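Local coordinates for protein Non-reducing end alpha-L-arabinofuranosidase BoGH43B (Bacteroides ovatus, PDB 5JOZ) that removes terminal non-reducing alpha-L-arabinofuranosyl residues from xyloglucan branches, converting S units into X units during xyloglucan breakdown, at residues R81-T86 against I129-G134; I236-L241 against V252-R257; D322-R327 against G362-A367. All blocks are in the same frame, centred on the assembly; numbering follows the deposited sequence.

How the contacts relate
Contacts 1 and 2 both lie in the catalytic beta-propeller, whereas contact 3 lies in the C-terminal concanavalin A-like domain. Contact 2 is fully buried: two strands of one blade are joined through backbone hydrogen bonds, next to the inferred catalytic residues. Contact 1 is partly buried and sets strands of two neighbouring blades side by side, so side chains carry it: an arginine at the inner end, histidine CB over phenylalanine at the outer. The two meet where Arg81 NH1 lies 2.8 Å from Asp240 OD2 in a salt bridge. Contact 3, also partly buried, mixes a short backbone pairing with a cation-pi contact and a bridging water; its nearest atoms are about 5 Å from contact 2.

Contact 1. Residues R81-T86 against I129-G134; sequences RYHDGT and IEFIDG
Two neighbouring blades of the five-bladed beta-propeller of this GH43 enzyme meet here through their first strands, 74-83 and 128-132. The local strand axes run 29° apart and come no closer than 7.4 Å, so side chains rather than backbone pairing fill the gap. Arg81 CG, anti to the carbonyl carbon and beside the backbone N, lies against Ile129 CG1; the bend at chi2 (-70°) then swings CD and NE over to the second strand. There NE has two partners. It donates to Ile129 O at 3.1 Å, nearly along the C=O axis but with an N-H...O angle of only 135°, and it forms a salt bridge to Glu130 OE2 at 3.0 Å. The carboxylate plane is turned well away from that of the guanidinium. Beyond NE, NH1 makes a salt bridge with Asp240 of another blade, so this single side chain ties three blades together. Farther out, His83 opens a type I' turn that closes at Thr86 and links the strand to 86-94. With CG anti to the backbone N, its imidazole extends past Phe131; the two planes are nearly parallel but slid apart, with centroids 4.6 Å from each other, leaving little overlap. The face of the phenyl ring is taken instead by a CH-pi contact, His83 CB sitting almost exactly above the ring centre, 3.4 Å from the Phe131 centroid.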
ATOM      1  N   ARG A  81       4.218  -8.719 -14.279  1.00 33.23           N
ATOM      2  CA  ARG A  81       4.835  -9.812 -15.031  1.00 34.03           C
ATOM      3  C   ARG A  81       5.968  -9.301 -15.908  1.00 33.80           C
ATOM      4  O   ARG A  81       6.135  -8.094 -16.082  1.00 36.58           O
ATOM      5  CB  ARG A  81       3.785 -10.533 -15.881  1.00 32.46           C
ATOM      6  CG  ARG A  81       2.611 -11.119 -15.108  1.00 29.31           C
ATOM      7  CD  ARG A  81       3.019 -12.318 -14.271  1.00 28.56           C
ATOM      8  NE  ARG A  81       1.895 -12.896 -13.509  1.00 26.93           N
ATOM      9  CZ  ARG A  81       1.745 -12.895 -12.176  1.00 24.17           C
ATOM     10  NH1 ARG A  81       2.631 -12.330 -11.365  1.00 24.02           N
ATOM     11  NH2 ARG A  81       0.681 -13.482 -11.637  1.00 26.80           N
ATOM     12  N   TYR A  82       6.745 -10.240 -16.438  1.00 35.45           N
ATOM     13  CA  TYR A  82       7.913  -9.949 -17.272  1.00 37.87           C
ATOM     14  C   TYR A  82       7.963 -10.894 -18.477  1.00 39.29           C
ATOM     15  O   TYR A  82       7.832 -12.108 -18.308  1.00 38.01           O
ATOM     16  CB  TYR A  82       9.187 -10.114 -16.444  1.00 37.43           C
ATOM     17  CG  TYR A  82      10.468  -9.927 -17.221  1.00 38.74           C
ATOM     18  CD1 TYR A  82      11.006  -8.654 -17.412  1.00 39.74           C
ATOM     19  CD2 TYR A  82      11.148 -11.022 -17.767  1.00 40.73           C
ATOM     20  CE1 TYR A  82      12.187  -8.476 -18.116  1.00 39.26           C
ATOM     21  CE2 TYR A  82      12.330 -10.852 -18.477  1.00 42.08           C
ATOM     22  CZ  TYR A  82      12.849  -9.577 -18.644  1.00 41.12           C
ATOM     23  OH  TYR A  82      14.021  -9.393 -19.342  1.00 42.74           O
ATOM     24  N   HIS A  83       8.171 -10.329 -19.672  1.00 37.70           N
ATOM     25  CA  HIS A  83       8.315 -11.100 -20.908  1.00 41.77           C
ATOM     26  C   HIS A  83       9.195 -10.392 -21.940  1.00 41.88           C
ATOM     27  O   HIS A  83       8.923  -9.246 -22.316  1.00 39.61           O
ATOM     28  CB  HIS A  83       6.942 -11.396 -21.515  1.00 44.30           C
ATOM     29  CG  HIS A  83       6.990 -12.278 -22.728  1.00 49.11           C
ATOM     30  ND1 HIS A  83       7.464 -13.574 -22.690  1.00 44.93           N
ATOM     31  CD2 HIS A  83       6.617 -12.051 -24.011  1.00 45.37           C
ATOM     32  CE1 HIS A  83       7.385 -14.104 -23.898  1.00 47.94           C
ATOM     33  NE2 HIS A  83       6.878 -13.201 -24.718  1.00 47.02           N
ATOM     34  N   ASP A  84      10.242 -11.091 -22.389  1.00 43.96           N
ATOM     35  CA  ASP A  84      11.146 -10.624 -23.450  1.00 48.18           C
ATOM     36  C   ASP A  84      11.617  -9.179 -23.264  1.00 39.88           C
ATOM     37  O   ASP A  84      11.270  -8.281 -24.045  1.00 36.74           O
ATOM     38  CB  ASP A  84      10.491 -10.824 -24.832  1.00 60.62           C
ATOM     39  CG  ASP A  84      10.696 -12.225 -25.378  1.00 65.08           C
ATOM     40  OD1 ASP A  84      10.591 -13.204 -24.604  1.00 55.80           O
ATOM     41  OD2 ASP A  84      10.963 -12.337 -26.595  1.00 78.77           O
ATOM     42  N   GLY A  85      12.376  -8.971 -22.194  1.00 39.54           N
ATOM     43  CA  GLY A  85      12.997  -7.674 -21.914  1.00 44.93           C
ATOM     44  C   GLY A  85      12.074  -6.555 -21.467  1.00 41.01           C
ATOM     45  O   GLY A  85      12.529  -5.421 -21.338  1.00 51.77           O
ATOM     46  N   THR A  86      10.799  -6.869 -21.210  1.00 33.73           N
ATOM     47  CA  THR A  86       9.782  -5.871 -20.890  1.00 34.83           C
ATOM     48  C   THR A  86       8.940  -6.298 -19.655  1.00 35.81           C
ATOM     49  O   THR A  86       8.416  -7.415 -19.614  1.00 34.32           O
ATOM     50  CB  THR A  86       8.857  -5.641 -22.111  1.00 32.26           C
ATOM     51  OG1 THR A  86       9.629  -5.139 -23.209  1.00 37.37           O
ATOM     52  CG2 THR A  86       7.728  -4.649 -21.798  1.00 30.04           C
ATOM     53  N   ILE A 129      -2.452 -11.008 -15.670  1.00 30.72           N
ATOM     54  CA  ILE A 129      -1.880 -11.427 -16.949  1.00 32.51           C
ATOM     55  C   ILE A 129      -0.872 -12.536 -16.732  1.00 29.13           C
ATOM     56  O   ILE A 129      -0.307 -12.656 -15.654  1.00 27.16           O
ATOM     57  CB  ILE A 129      -1.228 -10.261 -17.744  1.00 38.04           C
ATOM     58  CG1 ILE A 129      -0.309  -9.403 -16.865  1.00 41.41           C
ATOM     59  CG2 ILE A 129      -2.295  -9.366 -18.372  1.00 43.30           C
ATOM     60  CD1 ILE A 129       0.568  -8.448 -17.651  1.00 42.88           C
ATOM     61  N   GLU A 130      -0.688 -13.360 -17.758  1.00 29.53           N
ATOM     62  CA  GLU A 130       0.365 -14.350 -17.774  1.00 30.47           C
ATOM     63  C   GLU A 130       0.827 -14.598 -19.209  1.00 32.23           C
ATOM     64  O   GLU A 130       0.017 -14.594 -20.137  1.00 30.07           O
ATOM     65  CB  GLU A 130      -0.126 -15.656 -17.154  1.00 33.18           C
ATOM     66  CG  GLU A 130       0.973 -16.693 -16.940  1.00 34.65           C
ATOM     67  CD  GLU A 130       1.961 -16.320 -15.839  1.00 42.33           C
ATOM     68  OE1 GLU A 130       3.083 -16.868 -15.871  1.00 42.73           O
ATOM     69  OE2 GLU A 130       1.620 -15.508 -14.942  1.00 42.08           O
ATOM     70  N   PHE A 131       2.127 -14.844 -19.360  1.00 32.52           N
ATOM     71  CA  PHE A 131       2.733 -15.147 -20.643  1.00 34.19           C
ATOM     72  C   PHE A 131       3.020 -16.630 -20.789  1.00 34.91           C
ATOM     73  O   PHE A 131       3.913 -17.151 -20.122  1.00 37.56           O
ATOM     74  CB  PHE A 131       4.014 -14.351 -20.795  1.00 34.40           C
ATOM     75  CG  PHE A 131       3.775 -12.885 -20.950  1.00 38.86           C
ATOM     76  CD1 PHE A 131       3.464 -12.350 -22.196  1.00 34.19           C
ATOM     77  CD2 PHE A 131       3.823 -12.034 -19.847  1.00 41.20           C
ATOM     78  CE1 PHE A 131       3.234 -10.988 -22.345  1.00 37.43           C
ATOM     79  CE2 PHE A 131       3.595 -10.669 -19.995  1.00 41.73           C
ATOM     80  CZ  PHE A 131       3.298 -10.146 -21.245  1.00 36.44           C
ATOM     81  N   ILE A 132       2.259 -17.299 -21.656  1.00 34.06           N
ATOM     82  CA  ILE A 132       2.381 -18.743 -21.891  1.00 40.92           C
ATOM     83  C   ILE A 132       2.237 -19.036 -23.387  1.00 40.23           C
ATOM     84  O   ILE A 132       1.305 -18.545 -24.007  1.00 38.59           O
ATOM     85  CB  ILE A 132       1.262 -19.550 -21.167  1.00 41.84           C
ATOM     86  CG1 ILE A 132       1.239 -19.291 -19.651  1.00 47.73           C
ATOM     87  CG2 ILE A 132       1.424 -21.047 -21.428  1.00 46.65           C
ATOM     88  CD1 ILE A 132      -0.088 -19.620 -18.982  1.00 48.02           C
ATOM     89  N   ASP A 133       3.119 -19.868 -23.941  1.00 51.46           N
ATOM     90  CA  ASP A 133       3.015 -20.357 -25.336  1.00 54.63           C
ATOM     91  C   ASP A 133       3.014 -19.188 -26.338  1.00 56.54           C
ATOM     92  O   ASP A 133       2.266 -19.198 -27.316  1.00 60.98           O
ATOM     93  CB  ASP A 133       1.762 -21.270 -25.532  1.00 58.07           C
ATOM     94  CG  ASP A 133       1.926 -22.686 -24.923  1.00 69.24           C
ATOM     95  OD1 ASP A 133       3.014 -23.293 -25.073  1.00 68.60           O
ATOM     96  OD2 ASP A 133       0.949 -23.212 -24.325  1.00 59.27           O
ATOM     97  N   GLY A 134       3.843 -18.177 -26.074  1.00 58.80           N
ATOM     98  CA  GLY A 134       3.867 -16.943 -26.873  1.00 58.31           C
ATOM     99  C   GLY A 134       2.588 -16.107 -26.912  1.00 50.63           C
ATOM    100  O   GLY A 134       2.395 -15.319 -27.838  1.00 55.60           O
TER

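Contact 2. Residues I236-L241 against V252-R257; sequences IGHADL and VCLGIR
Asp240 OD2 is gripped three times, by a salt bridge from Arg81 NH1 and by hydrogen bonds from Ser18 OG and Ile19 N, while its twin OD1 bonds Tyr181 OH. The carboxylate reaches these partners because CG stands anti to the backbone N (chi1 -164°), leading away from the strand beside it. That strand, 249-256, forms a beta hairpin with 234-243 in one propeller blade. Asp240 pairs with Val252, and Gly237 with Leu254, each an antiparallel hydrogen-bonded pair; the Asp240 N to Val252 O bond is 2.8 Å long. Between the pairs the register slips by one residue, a beta bulge in which His238 adopts a positive phi (56°) and Ala239 CA comes within 2.9 Å of the same Val252 O. Leu254, with CG in the crowded position between N and carbonyl carbon, packs CG 3.2 Å from Gly237 O and places CD2 3.8 Å from His238 CB. Cys253 SG takes the same crowded position and lies 3.8 Å from Ile236 CG2. At Gly255 a beta carbon would collide with Ile236 CD1. At the bulge the His238 side chain touches Asp16, the inferred proton acceptor, and Asp126, the inferred pKa modulator, consistent with the bulge directing it there, while the nearby arginine and the three hydrogen-bonding partners would probably keep Asp240 ionised.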
ATOM      1  N   ILE A 236      -5.656 -13.847   5.760  1.00 28.69           N
ATOM      2  CA  ILE A 236      -4.614 -14.232   4.822  1.00 26.83           C
ATOM      3  C   ILE A 236      -5.281 -14.606   3.483  1.00 28.45           C
ATOM      4  O   ILE A 236      -6.272 -15.330   3.450  1.00 28.84           O
ATOM      5  CB  ILE A 236      -3.763 -15.384   5.410  1.00 26.11           C
ATOM      6  CG1 ILE A 236      -2.835 -14.853   6.512  1.00 28.14           C
ATOM      7  CG2 ILE A 236      -2.970 -16.117   4.336  1.00 26.77           C
ATOM      8  CD1 ILE A 236      -1.616 -14.093   6.015  1.00 27.06           C
ATOM      9  N   GLY A 237      -4.753 -14.079   2.390  1.00 26.18           N
ATOM     10  CA  GLY A 237      -5.292 -14.372   1.069  1.00 28.47           C
ATOM     11  C   GLY A 237      -4.710 -13.468   0.011  1.00 27.03           C
ATOM     12  O   GLY A 237      -3.791 -12.700   0.296  1.00 26.56           O
ATOM     13  N   HIS A 238      -5.251 -13.564  -1.203  1.00 26.93           N
ATOM     14  CA  HIS A 238      -4.753 -12.829  -2.376  1.00 26.81           C
ATOM     15  C   HIS A 238      -3.265 -13.098  -2.646  1.00 27.85           C
ATOM     16  O   HIS A 238      -2.430 -12.185  -2.666  1.00 28.91           O
ATOM     17  CB  HIS A 238      -5.030 -11.321  -2.267  1.00 28.70           C
ATOM     18  CG  HIS A 238      -5.139 -10.634  -3.597  1.00 30.87           C
ATOM     19  ND1 HIS A 238      -6.280  -9.976  -4.006  1.00 36.78           N
ATOM     20  CD2 HIS A 238      -4.263 -10.535  -4.626  1.00 33.56           C
ATOM     21  CE1 HIS A 238      -6.094  -9.483  -5.217  1.00 33.72           C
ATOM     22  NE2 HIS A 238      -4.881  -9.815  -5.619  1.00 32.78           N
ATOM     23  N   ALA A 239      -2.956 -14.371  -2.846  1.00 26.62           N
ATOM     24  CA  ALA A 239      -1.603 -14.822  -3.107  1.00 25.99           C
ATOM     25  C   ALA A 239      -1.199 -14.746  -4.589  1.00 26.76           C
ATOM     26  O   ALA A 239      -2.049 -14.651  -5.471  1.00 18.96           O
ATOM     27  CB  ALA A 239      -1.431 -16.244  -2.602  1.00 27.82           C
ATOM     28  N   ASP A 240       0.119 -14.770  -4.814  1.00 24.30           N
ATOM     29  CA  ASP A 240       0.733 -14.904  -6.124  1.00 27.08           C
ATOM     30  C   ASP A 240       1.938 -15.843  -5.986  1.00 24.79           C
ATOM     31  O   ASP A 240       2.705 -15.720  -5.042  1.00 28.25           O
ATOM     32  CB  ASP A 240       1.171 -13.529  -6.663  1.00 26.85           C
ATOM     33  CG  ASP A 240       1.451 -13.539  -8.180  1.00 30.81           C
ATOM     34  OD1 ASP A 240       1.261 -14.578  -8.852  1.00 33.03           O
ATOM     35  OD2 ASP A 240       1.876 -12.490  -8.717  1.00 27.59           O
ATOM     36  N   LEU A 241       2.086 -16.785  -6.911  1.00 24.06           N
ATOM     37  CA  LEU A 241       3.156 -17.787  -6.836  1.00 25.09           C
ATOM     38  C   LEU A 241       4.427 -17.307  -7.537  1.00 23.45           C
ATOM     39  O   LEU A 241       4.376 -16.457  -8.403  1.00 28.72           O
ATOM     40  CB  LEU A 241       2.695 -19.123  -7.437  1.00 23.13           C
ATOM     41  CG  LEU A 241       1.478 -19.821  -6.817  1.00 22.61           C
ATOM     42  CD1 LEU A 241       1.273 -21.182  -7.455  1.00 25.20           C
ATOM     43  CD2 LEU A 241       1.577 -19.997  -5.310  1.00 24.52           C
ATOM     44  N   VAL A 252       3.620 -15.217  -2.230  1.00 21.04           N
ATOM     45  CA  VAL A 252       3.370 -14.002  -1.464  1.00 22.56           C
ATOM     46  C   VAL A 252       1.862 -13.840  -1.386  1.00 23.46           C
ATOM     47  O   VAL A 252       1.143 -14.313  -2.259  1.00 28.76           O
ATOM     48  CB  VAL A 252       4.068 -12.751  -2.033  1.00 21.39           C
ATOM     49  CG1 VAL A 252       5.575 -12.933  -1.955  1.00 19.03           C
ATOM     50  CG2 VAL A 252       3.601 -12.443  -3.468  1.00 21.10           C
ATOM     51  N   CYS A 253       1.400 -13.224  -0.306  1.00 23.92           N
ATOM     52  CA  CYS A 253      -0.021 -12.969  -0.077  1.00 23.40           C
ATOM     53  C   CYS A 253      -0.154 -11.826   0.921  1.00 24.11           C
ATOM     54  O   CYS A 253       0.846 -11.402   1.529  1.00 22.20           O
ATOM     55  CB  CYS A 253      -0.701 -14.204   0.495  1.00 25.15           C
ATOM     56  SG  CYS A 253      -0.262 -14.505   2.227  1.00 26.76           S
ATOM     57  N   LEU A 254      -1.384 -11.347   1.089  1.00 20.26           N
ATOM     58  CA  LEU A 254      -1.679 -10.285   2.029  1.00 20.46           C
ATOM     59  C   LEU A 254      -2.254 -10.866   3.299  1.00 20.82           C
ATOM     60  O   LEU A 254      -2.742 -11.985   3.311  1.00 22.27           O
ATOM     61  CB  LEU A 254      -2.660  -9.259   1.437  1.00 21.82           C
ATOM     62  CG  LEU A 254      -4.139  -9.594   1.172  1.00 21.16           C
ATOM     63  CD1 LEU A 254      -4.983  -9.800   2.428  1.00 23.83           C
ATOM     64  CD2 LEU A 254      -4.745  -8.507   0.301  1.00 23.18           C
ATOM     65  N   GLY A 255      -2.207 -10.076   4.360  1.00 21.16           N
ATOM     66  CA  GLY A 255      -2.841 -10.420   5.627  1.00 21.58           C
ATOM     67  C   GLY A 255      -2.879  -9.217   6.547  1.00 22.73           C
ATOM     68  O   GLY A 255      -2.383  -8.131   6.199  1.00 19.57           O
ATOM     69  N   ILE A 256      -3.440  -9.414   7.735  1.00 26.34           N
ATOM     70  CA  ILE A 256      -3.464  -8.364   8.758  1.00 27.23           C
ATOM     71  C   ILE A 256      -2.847  -8.884  10.046  1.00 27.16           C
ATOM     72  O   ILE A 256      -2.809 -10.097  10.260  1.00 25.71           O
ATOM     73  CB  ILE A 256      -4.889  -7.825   8.998  1.00 26.84           C
ATOM     74  CG1 ILE A 256      -5.845  -8.954   9.413  1.00 27.01           C
ATOM     75  CG2 ILE A 256      -5.397  -7.126   7.737  1.00 26.78           C
ATOM     76  CD1 ILE A 256      -7.194  -8.475   9.908  1.00 25.50           C
ATOM     77  N   ARG A 257      -2.341  -7.957  10.866  1.00 27.33           N
ATOM     78  CA  ARG A 257      -1.805  -8.245  12.204  1.00 29.75           C
ATOM     79  C   ARG A 257      -2.701  -7.522  13.185  1.00 27.78           C
ATOM     80  O   ARG A 257      -2.473  -6.345  13.439  1.00 28.09           O
ATOM     81  CB  ARG A 257      -0.393  -7.695  12.368  1.00 29.78           C
ATOM     82  CG  ARG A 257       0.707  -8.454  11.637  1.00 29.81           C
ATOM     83  CD  ARG A 257       1.805  -7.488  11.200  1.00 31.81           C
ATOM     84  NE  ARG A 257       2.952  -7.412  12.080  1.00 32.08           N
ATOM     85  CZ  ARG A 257       3.876  -6.450  12.062  1.00 29.66           C
ATOM     86  NH1 ARG A 257       3.821  -5.429  11.216  1.00 25.86           N
ATOM     87  NH2 ARG A 257       4.879  -6.510  12.930  1.00 42.33           N
TER

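Contact 3. Residues D322-R327 against G362-A367; sequences DWTFIR and GRRQAA
Arg363 leaves strand 359-364 near its C-terminal end, in one sheet of the concanavalin A-like domain, with CB 3.7 Å from Asp322 O. CG occupies the crowded position between N and carbonyl carbon, and a bend at chi3 (86°) carries NE over one face of the Trp323 indole, toward its rim. The guanidinium stands almost perpendicular to the ring (89°) and meets it edge-on, NH2 lying 3.6 Å from Trp323 CZ2; the contact is cation-pi, with CZ 4.8 Å from the centroid of the Trp323 six-membered ring. Trp323 CE3 and CZ3 pack on Gly362, and NE1 bonds Asp312 OD2. An alanine at Trp323 removes the cation-pi face and the Asp312 bond and would probably leave Arg363 less firmly placed. Asp322 OD2 faces Arg363 NH1 as a nearby opposite charge, not a salt bridge. Between the backbones, Gly362 N donates a straight bond to Thr324 O at 2.8 Å (167°), and Thr324 N returns a weak one to Gly362 O. A water bridges Asp322 O and Arg364 NH1, whose neighbour NE bonds Met13 O of the catalytic domain. Arg363 NE lacks a hydrogen-bond partner in the model, though the indole and nearby Asp322 carboxylate would probably favour the positive charge.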
ATOM      1  N   ASP A 322       9.821   6.725  -0.403  1.00 27.50           N
ATOM      2  CA  ASP A 322       8.806   6.403   0.612  1.00 25.35           C
ATOM      3  C   ASP A 322       7.762   7.527   0.766  1.00 23.38           C
ATOM      4  O   ASP A 322       6.630   7.264   1.204  1.00 18.07           O
ATOM      5  CB  ASP A 322       9.448   6.137   2.002  1.00 30.17           C
ATOM      6  CG  ASP A 322      10.345   4.884   2.040  1.00 35.46           C
ATOM      7  OD1 ASP A 322       9.845   3.757   1.873  1.00 41.22           O
ATOM      8  OD2 ASP A 322      11.561   5.024   2.276  1.00 36.87           O
ATOM      9  N   TRP A 323       8.137   8.770   0.436  1.00 22.22           N
ATOM     10  CA  TRP A 323       7.215   9.916   0.573  1.00 21.76           C
ATOM     11  C   TRP A 323       6.060   9.813  -0.405  1.00 23.15           C
ATOM     12  O   TRP A 323       6.235   9.425  -1.565  1.00 24.06           O
ATOM     13  CB  TRP A 323       7.945  11.256   0.454  1.00 22.00           C
ATOM     14  CG  TRP A 323       8.851  11.478   1.630  1.00 23.53           C
ATOM     15  CD1 TRP A 323      10.211  11.542   1.628  1.00 22.58           C
ATOM     16  CD2 TRP A 323       8.444  11.601   2.992  1.00 25.04           C
ATOM     17  NE1 TRP A 323      10.678  11.722   2.908  1.00 24.26           N
ATOM     18  CE2 TRP A 323       9.611  11.760   3.765  1.00 26.15           C
ATOM     19  CE3 TRP A 323       7.198  11.604   3.634  1.00 25.89           C
ATOM     20  CZ2 TRP A 323       9.570  11.913   5.151  1.00 31.31           C
ATOM     21  CZ3 TRP A 323       7.157  11.757   5.005  1.00 33.41           C
ATOM     22  CH2 TRP A 323       8.334  11.911   5.754  1.00 31.77           C
ATOM     23  N   THR A 324       4.876  10.157   0.093  1.00 23.81           N
ATOM     24  CA  THR A 324       3.622   9.835  -0.569  1.00 24.68           C
ATOM     25  C   THR A 324       2.612  10.985  -0.455  1.00 23.60           C
ATOM     26  O   THR A 324       2.484  11.610   0.602  1.00 19.89           O
ATOM     27  CB  THR A 324       3.016   8.557   0.062  1.00 24.46           C
ATOM     28  OG1 THR A 324       4.036   7.562   0.208  1.00 28.52           O
ATOM     29  CG2 THR A 324       1.933   7.997  -0.811  1.00 26.42           C
ATOM     30  N   PHE A 325       1.877  11.209  -1.544  1.00 23.64           N
ATOM     31  CA  PHE A 325       0.882  12.281  -1.669  1.00 22.30           C
ATOM     32  C   PHE A 325      -0.529  11.714  -1.748  1.00 20.52           C
ATOM     33  O   PHE A 325      -0.710  10.533  -2.040  1.00 22.30           O
ATOM     34  CB  PHE A 325       1.155  13.081  -2.944  1.00 20.28           C
ATOM     35  CG  PHE A 325       2.522  13.654  -3.003  1.00 19.53           C
ATOM     36  CD1 PHE A 325       3.598  12.880  -3.457  1.00 21.81           C
ATOM     37  CD2 PHE A 325       2.757  14.958  -2.597  1.00 19.17           C
ATOM     38  CE1 PHE A 325       4.891  13.398  -3.495  1.00 19.24           C
ATOM     39  CE2 PHE A 325       4.046  15.486  -2.642  1.00 20.16           C
ATOM     40  CZ  PHE A 325       5.109  14.703  -3.085  1.00 20.79           C
ATOM     41  N   ILE A 326      -1.517  12.569  -1.497  1.00 20.44           N
ATOM     42  CA  ILE A 326      -2.933  12.239  -1.678  1.00 22.91           C
ATOM     43  C   ILE A 326      -3.414  12.725  -3.065  1.00 25.72           C
ATOM     44  O   ILE A 326      -3.387  13.927  -3.347  1.00 24.36           O
ATOM     45  CB  ILE A 326      -3.794  12.873  -0.578  1.00 20.61           C
ATOM     46  CG1 ILE A 326      -3.337  12.373   0.812  1.00 23.20           C
ATOM     47  CG2 ILE A 326      -5.258  12.540  -0.827  1.00 22.16           C
ATOM     48  CD1 ILE A 326      -4.017  13.031   2.000  1.00 21.02           C
ATOM     49  N   ARG A 327      -3.840  11.787  -3.917  1.00 25.68           N
ATOM     50  CA  ARG A 327      -4.267  12.069  -5.311  1.00 23.47           C
ATOM     51  C   ARG A 327      -3.151  12.760  -6.098  1.00 28.51           C
ATOM     52  O   ARG A 327      -1.991  12.530  -5.779  1.00 32.63           O
ATOM     53  CB  ARG A 327      -5.590  12.826  -5.323  1.00 24.00           C
ATOM     54  CG  ARG A 327      -6.641  12.119  -4.480  1.00 25.65           C
ATOM     55  CD  ARG A 327      -8.043  12.664  -4.699  1.00 26.78           C
ATOM     56  NE  ARG A 327      -8.971  12.058  -3.747  1.00 30.06           N
ATOM     57  CZ  ARG A 327      -9.041  12.367  -2.451  1.00 32.29           C
ATOM     58  NH1 ARG A 327      -8.281  13.333  -1.932  1.00 34.32           N
ATOM     59  NH2 ARG A 327      -9.903  11.725  -1.662  1.00 32.44           N
ATOM     60  N   GLY A 362       3.398  12.136   3.223  1.00 26.61           N
ATOM     61  CA  GLY A 362       3.490  11.175   4.310  1.00 30.75           C
ATOM     62  C   GLY A 362       4.048   9.838   3.914  1.00 27.81           C
ATOM     63  O   GLY A 362       4.399   9.603   2.755  1.00 25.53           O
ATOM     64  N   ARG A 363       4.125   8.960   4.904  1.00 26.72           N
ATOM     65  CA  ARG A 363       4.565   7.616   4.665  1.00 27.10           C
ATOM     66  C   ARG A 363       3.824   6.618   5.524  1.00 25.73           C
ATOM     67  O   ARG A 363       3.321   6.952   6.601  1.00 25.49           O
ATOM     68  CB  ARG A 363       6.076   7.518   4.846  1.00 31.42           C
ATOM     69  CG  ARG A 363       6.573   7.497   6.276  1.00 36.21           C
ATOM     70  CD  ARG A 363       7.978   6.931   6.328  1.00 39.87           C
ATOM     71  NE  ARG A 363       8.993   7.942   6.102  1.00 43.00           N
ATOM     72  CZ  ARG A 363      10.295   7.697   6.052  1.00 41.49           C
ATOM     73  NH1 ARG A 363      10.765   6.463   6.193  1.00 41.07           N
ATOM     74  NH2 ARG A 363      11.135   8.699   5.849  1.00 52.17           N
ATOM     75  N   ARG A 364       3.798   5.386   5.025  1.00 21.21           N
ATOM     76  CA  ARG A 364       3.138   4.269   5.673  1.00 21.77           C
ATOM     77  C   ARG A 364       3.668   4.040   7.092  1.00 21.92           C
ATOM     78  O   ARG A 364       4.882   4.023   7.304  1.00 23.24           O
ATOM     79  CB  ARG A 364       3.381   2.993   4.867  1.00 20.53           C
ATOM     80  CG  ARG A 364       2.722   2.947   3.496  1.00 18.58           C
ATOM     81  CD  ARG A 364       3.468   1.997   2.581  1.00 18.68           C
ATOM     82  NE  ARG A 364       2.871   1.905   1.243  1.00 19.31           N
ATOM     83  CZ  ARG A 364       2.947   2.833   0.282  1.00 21.13           C
ATOM     84  NH1 ARG A 364       3.598   3.987   0.467  1.00 20.19           N
ATOM     85  NH2 ARG A 364       2.355   2.602  -0.898  1.00 21.77           N
ATOM     86  N   GLN A 365       2.767   3.884   8.059  1.00 22.14           N
ATOM     87  CA  GLN A 365       3.177   3.412   9.384  1.00 23.28           C
ATOM     88  C   GLN A 365       3.552   1.925   9.292  1.00 22.44           C
ATOM     89  O   GLN A 365       2.694   1.048   9.262  1.00 28.33           O
ATOM     90  CB  GLN A 365       2.101   3.642  10.431  1.00 23.68           C
ATOM     91  CG  GLN A 365       2.643   3.467  11.846  1.00 27.20           C
ATOM     92  CD  GLN A 365       1.570   3.516  12.899  1.00 27.36           C
ATOM     93  OE1 GLN A 365       0.534   4.142  12.702  1.00 27.90           O
ATOM     94  NE2 GLN A 365       1.813   2.858  14.035  1.00 29.05           N
ATOM     95  N   ALA A 366       4.850   1.674   9.242  1.00 23.14           N
ATOM     96  CA  ALA A 366       5.418   0.359   8.999  1.00 23.80           C
ATOM     97  C   ALA A 366       5.699  -0.443  10.277  1.00 24.85           C
ATOM     98  O   ALA A 366       6.258  -1.547  10.194  1.00 25.98           O
ATOM     99  CB  ALA A 366       6.710   0.523   8.200  1.00 25.85           C
ATOM    100  N   ALA A 367       5.349   0.104  11.443  1.00 23.76           N
ATOM    101  CA  ALA A 367       5.509  -0.612  12.709  1.00 26.40           C
ATOM    102  C   ALA A 367       4.473  -0.185  13.746  1.00 26.54           C
ATOM    103  O   ALA A 367       4.005   0.954  13.756  1.00 24.84           O
ATOM    104  CB  ALA A 367       6.917  -0.408  13.247  1.00 27.44           C
TER
HETATM  105  O   HOH W   1       5.558   4.869   2.201  1.00 16.65           O